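PDB 6I1R: CMP-sialic acid transporter 1 from Zea mays, which probably carries CMP-sialic acid from the cytoplasm into the Golgi in exchange for CMP, which is bound in this outward-facing state. Local coordinates for residues Gly138-Thr141 / Ser142-Gly146; Trp193-Val196 / Gln197-Phe201. The protein carries 5 engineered substitutions. All coordinates share one frame; numbering follows the deposited sequence.

How the contacts relate
Neither contact closes a long loop: each lies within one run of backbone, and from the N terminus they come in series, neither enclosing nor crossing the other. Contact 1, at 138-146, is the C-terminal end of helix 126-143 and the start of the loop after it, with helices 98-104, 259-279 and 287-304 against its side chains. The chain then runs through helix 160-186 and turns into helix 191-216, whose early part holds contact 2, at 193-201, beside helices 37-59, 76-92 and 234-256. The two sit on opposite sides of the chain's centre, their own centres about 36 Å apart, and contact 2 is the one near the bound CMP.

Contact 1 of 2, residues Gly138-Thr141 / Ser142-Gly146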
ATOM      1  N   GLY B 138     -16.737  10.782  20.908  1.00 69.97           N
ATOM      2  CA  GLY B 138     -16.431  12.016  20.172  1.00 70.94           C
ATOM      3  C   GLY B 138     -15.490  11.785  19.002  1.00 73.12           C
ATOM      4  O   GLY B 138     -15.616  12.432  17.958  1.00 75.13           O
ATOM      5  N   THR B 139     -14.536  10.874  19.185  1.00 73.79           N
ATOM      6  CA  THR B 139     -13.558  10.543  18.149  1.00 72.47           C
ATOM      7  C   THR B 139     -14.240   9.719  17.050  1.00 72.36           C
ATOM      8  O   THR B 139     -14.053   9.978  15.861  1.00 72.57           O
ATOM      9  CB  THR B 139     -12.357   9.806  18.752  1.00 72.73           C
ATOM     10  OG1 THR B 139     -12.844   8.658  19.448  1.00 71.78           O
ATOM     11  CG2 THR B 139     -11.551  10.675  19.693  1.00 73.46           C
ATOM     12  N   THR B 140     -15.026   8.732  17.469  1.00 71.82           N
ATOM     13  CA  THR B 140     -15.852   7.938  16.557  1.00 71.07           C
ATOM     14  C   THR B 140     -16.725   8.866  15.705  1.00 71.27           C
ATOM     15  O   THR B 140     -16.805   8.693  14.489  1.00 71.79           O
ATOM     16  CB  THR B 140     -16.706   6.929  17.336  1.00 69.97           C
ATOM     17  OG1 THR B 140     -15.822   6.108  18.100  1.00 69.33           O
ATOM     18  CG2 THR B 140     -17.568   6.059  16.447  1.00 69.77           C
ATOM     19  N   THR B 141     -17.353   9.849  16.353  1.00 70.97           N
ATOM     20  CA  THR B 141     -18.270  10.789  15.691  1.00 70.70           C
ATOM     21  C   THR B 141     -17.565  11.485  14.518  1.00 71.28           C
ATOM     22  O   THR B 141     -18.142  11.612  13.441  1.00 72.24           O
ATOM     23  CB  THR B 141     -18.832  11.808  16.693  1.00 70.93           C
ATOM     24  OG1 THR B 141     -19.729  11.113  17.560  1.00 70.40           O
ATOM     25  CG2 THR B 141     -19.558  12.965  16.041  1.00 70.62           C
ATOM     26  N   SER B 142     -16.329  11.928  14.732  1.00 71.85           N
ATOM     27  CA  SER B 142     -15.569  12.641  13.702  1.00 72.97           C
ATOM     28  C   SER B 142     -15.218  11.708  12.534  1.00 74.57           C
ATOM     29  O   SER B 142     -15.077  12.162  11.400  1.00 75.93           O
ATOM     30  CB  SER B 142     -14.330  13.267  14.287  1.00 73.80           C
ATOM     31  OG  SER B 142     -13.475  12.277  14.839  1.00 72.35           O
ATOM     32  N   GLN B 143     -15.080  10.414  12.811  1.00 75.12           N
ATOM     33  CA  GLN B 143     -14.657   9.454  11.795  1.00 75.20           C
ATOM     34  C   GLN B 143     -15.857   8.970  10.968  1.00 73.72           C
ATOM     35  O   GLN B 143     -15.674   8.588   9.813  1.00 74.19           O
ATOM     36  CB  GLN B 143     -13.939   8.272  12.451  1.00 77.71           C
ATOM     37  CG  GLN B 143     -12.624   8.657  13.115  1.00 79.43           C
ATOM     38  CD  GLN B 143     -11.750   7.459  13.390  1.00 80.50           C
ATOM     39  OE1 GLN B 143     -11.746   6.908  14.488  1.00 80.96           O
ATOM     40  NE2 GLN B 143     -11.004   7.038  12.380  1.00 82.31           N
ATOM     41  N   VAL B 144     -17.064   8.992  11.539  1.00 72.49           N
ATOM     42  CA  VAL B 144     -18.252   8.373  10.914  1.00 71.40           C
ATOM     43  C   VAL B 144     -18.364   8.817   9.448  1.00 70.43           C
ATOM     44  O   VAL B 144     -18.145   9.986   9.115  1.00 68.85           O
ATOM     45  CB  VAL B 144     -19.541   8.684  11.704  1.00 70.03           C
ATOM     46  CG1 VAL B 144     -20.800   8.494  10.867  1.00 69.70           C
ATOM     47  CG2 VAL B 144     -19.631   7.859  12.979  1.00 69.53           C
ATOM     48  N   LYS B 145     -18.730   7.861   8.593  1.00 71.52           N
ATOM     49  CA  LYS B 145     -18.778   8.062   7.145  1.00 72.98           C
ATOM     50  C   LYS B 145     -19.956   8.977   6.790  1.00 74.10           C
ATOM     51  O   LYS B 145     -21.116   8.638   7.033  1.00 70.27           O
ATOM     52  CB  LYS B 145     -18.901   6.715   6.424  1.00 71.72           C
ATOM     53  N   GLY B 146     -19.639  10.126   6.198  1.00 77.07           N
ATOM     54  CA  GLY B 146     -20.638  11.136   5.866  1.00 79.55           C
ATOM     55  C   GLY B 146     -21.425  10.781   4.616  1.00 82.90           C
ATOM     56  O   GLY B 146     -21.062   9.868   3.871  1.00 85.33           O
TER
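Between Gly138-Thr141 and Ser142-Gly146 the helix runs its last turn, and its backbone bonds shift as it ends. Gln143 N reaches Thr139 O at 3.2 Å as i to i+4 but also Thr140 O at 3.0 Å, an i to i+3 bond made from above that carbonyl's plane. Val144 N follows, bonding Thr140 O at 3.0 Å, with a weak second bond to Thr141 O; Val144 itself then leaves helical geometry, with psi at 139°. Ser142 holds OG between its own backbone N and carbonyl carbon (chi1 61°), which turns the hydroxyl back along the helix to give its proton to Thr139 O at 2.6 Å. Gln143 CG lies alongside the same oxygen, while its amide continues past to bond Asn106 through OE1. Val144 turns CG2 toward Thr140 O. The hydroxyls of Thr139 and Thr140 point back to Ala136 O, that of Thr141 to Val137 O. Serine and threonine hydroxyls thus spend their protons on main-chain carbonyls, which probably lets a polar helix end pack against helices 98-104, 259-279 and 287-304; Thr139 O and Thr140 O each take two donors where the turn closes.

Contact 2 of 2, residues Trp193-Val196 / Gln197-Phe201; sequences WQNV and QLYTF
Trp193 sends CG anti to its backbone N (chi1 166°), while Gln197, one helical turn on, swings CG to the side of its own N (chi1 -59°) and continues extended, so the glutamine chain runs back across the indole. The result is an i to i+4 amide-aromatic stack on helix 191-216 of this nucleotide-sugar transporter. Amide and indole planes lie 17° apart; Gln197 NE2 sits over the five-membered part of the ring, toward its rim, and CG makes a CH-pi contact 3.8 Å from the centroid of the six-membered ring. The same NE2 bonds Trp193 O at 2.7 Å, almost straight and in the amide plane, though from well above the plane of the carbonyl; with the stack it helps to set the rotation of the amide. Gln197 N takes that oxygen from the opposite face of the carbonyl at 3.2 Å, so one residue grips it twice. Trp193 NE1 makes a weak hydrogen bond to Thr66 O.

On another side of the helix, Asn195 and Tyr199 run side by side, Asn195 CB 3.5 Å from Tyr199 CE2. Asn195 OD1 bonds Ser251 on helix 234-256, which lies against the tyrosine too. Tyr199 also packs on Glu42 and Lys45 of the CMP pocket, its side chain about 6 Å from the nucleotide. Further along, Val196 O receives a weak bond from Thr200 N at 3.1 Å and a second bond from the threonine hydroxyl, with OG1 2.6 Å from that oxygen.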
ATOM      1  N   TRP B 193      16.966   3.623  31.878  1.00 68.34           N
ATOM      2  CA  TRP B 193      17.278   2.195  32.055  1.00 67.50           C
ATOM      3  C   TRP B 193      16.023   1.349  31.804  1.00 67.36           C
ATOM      4  O   TRP B 193      16.120   0.225  31.306  1.00 68.69           O
ATOM      5  CB  TRP B 193      17.884   1.931  33.441  1.00 66.52           C
ATOM      6  CG  TRP B 193      17.928   0.485  33.832  1.00 65.96           C
ATOM      7  CD1 TRP B 193      17.308  -0.089  34.904  1.00 65.62           C
ATOM      8  CD2 TRP B 193      18.619  -0.581  33.154  1.00 66.38           C
ATOM      9  NE1 TRP B 193      17.570  -1.431  34.945  1.00 65.23           N
ATOM     10  CE2 TRP B 193      18.369  -1.764  33.884  1.00 65.55           C
ATOM     11  CE3 TRP B 193      19.423  -0.655  32.010  1.00 66.74           C
ATOM     12  CZ2 TRP B 193      18.894  -2.999  33.503  1.00 65.65           C
ATOM     13  CZ3 TRP B 193      19.942  -1.874  31.634  1.00 65.99           C
ATOM     14  CH2 TRP B 193      19.679  -3.030  32.372  1.00 66.08           C
ATOM     15  N   GLN B 194      14.855   1.884  32.150  1.00 65.69           N
ATOM     16  CA  GLN B 194      13.592   1.188  31.895  1.00 64.10           C
ATOM     17  C   GLN B 194      13.358   1.133  30.380  1.00 64.15           C
ATOM     18  O   GLN B 194      13.013   0.079  29.834  1.00 65.29           O
ATOM     19  CB  GLN B 194      12.453   1.869  32.658  1.00 62.53           C
ATOM     20  CG  GLN B 194      12.574   1.719  34.170  1.00 61.96           C
ATOM     21  CD  GLN B 194      11.490   2.440  34.934  1.00 61.74           C
ATOM     22  OE1 GLN B 194      11.157   3.588  34.649  1.00 60.41           O
ATOM     23  NE2 GLN B 194      10.940   1.771  35.935  1.00 62.21           N
ATOM     24  N   ASN B 195      13.578   2.260  29.708  1.00 62.59           N
ATOM     25  CA  ASN B 195      13.517   2.326  28.250  1.00 61.37           C
ATOM     26  C   ASN B 195      14.474   1.297  27.635  1.00 61.07           C
ATOM     27  O   ASN B 195      14.084   0.553  26.739  1.00 60.80           O
ATOM     28  CB  ASN B 195      13.857   3.724  27.726  1.00 61.68           C
ATOM     29  CG  ASN B 195      12.791   4.757  28.024  1.00 61.71           C
ATOM     30  OD1 ASN B 195      11.699   4.419  28.473  1.00 63.82           O
ATOM     31  ND2 ASN B 195      13.102   6.019  27.777  1.00 60.12           N
ATOM     32  N   VAL B 196      15.717   1.259  28.118  1.00 61.50           N
ATOM     33  CA  VAL B 196      16.756   0.416  27.503  1.00 60.88           C
ATOM     34  C   VAL B 196      16.303  -1.051  27.522  1.00 60.07           C
ATOM     35  O   VAL B 196      16.483  -1.754  26.531  1.00 58.97           O
ATOM     36  CB  VAL B 196      18.129   0.604  28.182  1.00 60.77           C
ATOM     37  CG1 VAL B 196      19.069  -0.566  27.919  1.00 61.34           C
ATOM     38  CG2 VAL B 196      18.787   1.911  27.764  1.00 60.89           C
ATOM     39  N   GLN B 197      15.715  -1.504  28.628  1.00 59.32           N
ATOM     40  CA  GLN B 197      15.249  -2.892  28.734  1.00 59.95           C
ATOM     41  C   GLN B 197      14.020  -3.092  27.840  1.00 60.21           C
ATOM     42  O   GLN B 197      13.932  -4.069  27.090  1.00 59.41           O
ATOM     43  CB  GLN B 197      14.866  -3.244  30.173  1.00 59.93           C
ATOM     44  CG  GLN B 197      15.986  -3.079  31.187  1.00 60.13           C
ATOM     45  CD  GLN B 197      15.417  -2.949  32.577  1.00 60.62           C
ATOM     46  OE1 GLN B 197      15.087  -3.940  33.227  1.00 59.13           O
ATOM     47  NE2 GLN B 197      15.274  -1.715  33.033  1.00 60.55           N
ATOM     48  N   LEU B 198      13.077  -2.162  27.949  1.00 60.56           N
ATOM     49  CA  LEU B 198      11.822  -2.214  27.200  1.00 61.00           C
ATOM     50  C   LEU B 198      12.116  -2.308  25.698  1.00 61.35           C
ATOM     51  O   LEU B 198      11.620  -3.208  25.021  1.00 60.27           O
ATOM     52  CB  LEU B 198      11.003  -0.961  27.528  1.00 61.32           C
ATOM     53  CG  LEU B 198       9.636  -0.857  26.851  1.00 61.99           C
ATOM     54  CD1 LEU B 198       8.721  -1.995  27.284  1.00 62.47           C
ATOM     55  CD2 LEU B 198       8.989   0.487  27.151  1.00 61.75           C
ATOM     56  N   TYR B 199      12.937  -1.387  25.200  1.00 63.64           N
ATOM     57  CA  TYR B 199      13.169  -1.235  23.760  1.00 64.18           C
ATOM     58  C   TYR B 199      14.185  -2.265  23.248  1.00 64.37           C
ATOM     59  O   TYR B 199      14.306  -2.441  22.036  1.00 64.65           O
ATOM     60  CB  TYR B 199      13.626   0.193  23.440  1.00 65.09           C
ATOM     61  CG  TYR B 199      12.633   1.269  23.801  1.00 66.57           C
ATOM     62  CD1 TYR B 199      11.273   1.094  23.592  1.00 66.93           C
ATOM     63  CD2 TYR B 199      13.051   2.478  24.339  1.00 67.18           C
ATOM     64  CE1 TYR B 199      10.357   2.080  23.919  1.00 67.08           C
ATOM     65  CE2 TYR B 199      12.147   3.475  24.669  1.00 66.15           C
ATOM     66  CZ  TYR B 199      10.795   3.276  24.456  1.00 66.77           C
ATOM     67  OH  TYR B 199       9.895   4.250  24.773  1.00 68.63           O
ATOM     68  N   THR B 200      14.914  -2.932  24.140  1.00 64.63           N
ATOM     69  CA  THR B 200      15.778  -4.042  23.725  1.00 64.64           C
ATOM     70  C   THR B 200      14.893  -5.203  23.256  1.00 64.95           C
ATOM     71  O   THR B 200      15.067  -5.718  22.150  1.00 65.26           O
ATOM     72  CB  THR B 200      16.746  -4.449  24.845  1.00 64.12           C
ATOM     73  OG1 THR B 200      17.744  -3.432  24.933  1.00 64.10           O
ATOM     74  CG2 THR B 200      17.414  -5.786  24.611  1.00 64.61           C
ATOM     75  N   PHE B 201      13.934  -5.586  24.092  1.00 65.19           N
ATOM     76  CA  PHE B 201      13.026  -6.686  23.773  1.00 65.62           C
ATOM     77  C   PHE B 201      12.193  -6.337  22.533  1.00 65.66           C
ATOM     78  O   PHE B 201      11.908  -7.209  21.711  1.00 66.83           O
ATOM     79  CB  PHE B 201      12.148  -7.023  24.980  1.00 66.34           C
ATOM     80  CG  PHE B 201      12.871  -7.750  26.086  1.00 67.23           C
ATOM     81  CD1 PHE B 201      13.417  -9.005  25.868  1.00 68.12           C
ATOM     82  CD2 PHE B 201      13.005  -7.182  27.345  1.00 68.60           C
ATOM     83  CE1 PHE B 201      14.085  -9.676  26.882  1.00 68.59           C
ATOM     84  CE2 PHE B 201      13.670  -7.856  28.358  1.00 69.76           C
ATOM     85  CZ  PHE B 201      14.208  -9.102  28.126  1.00 69.38           C
TER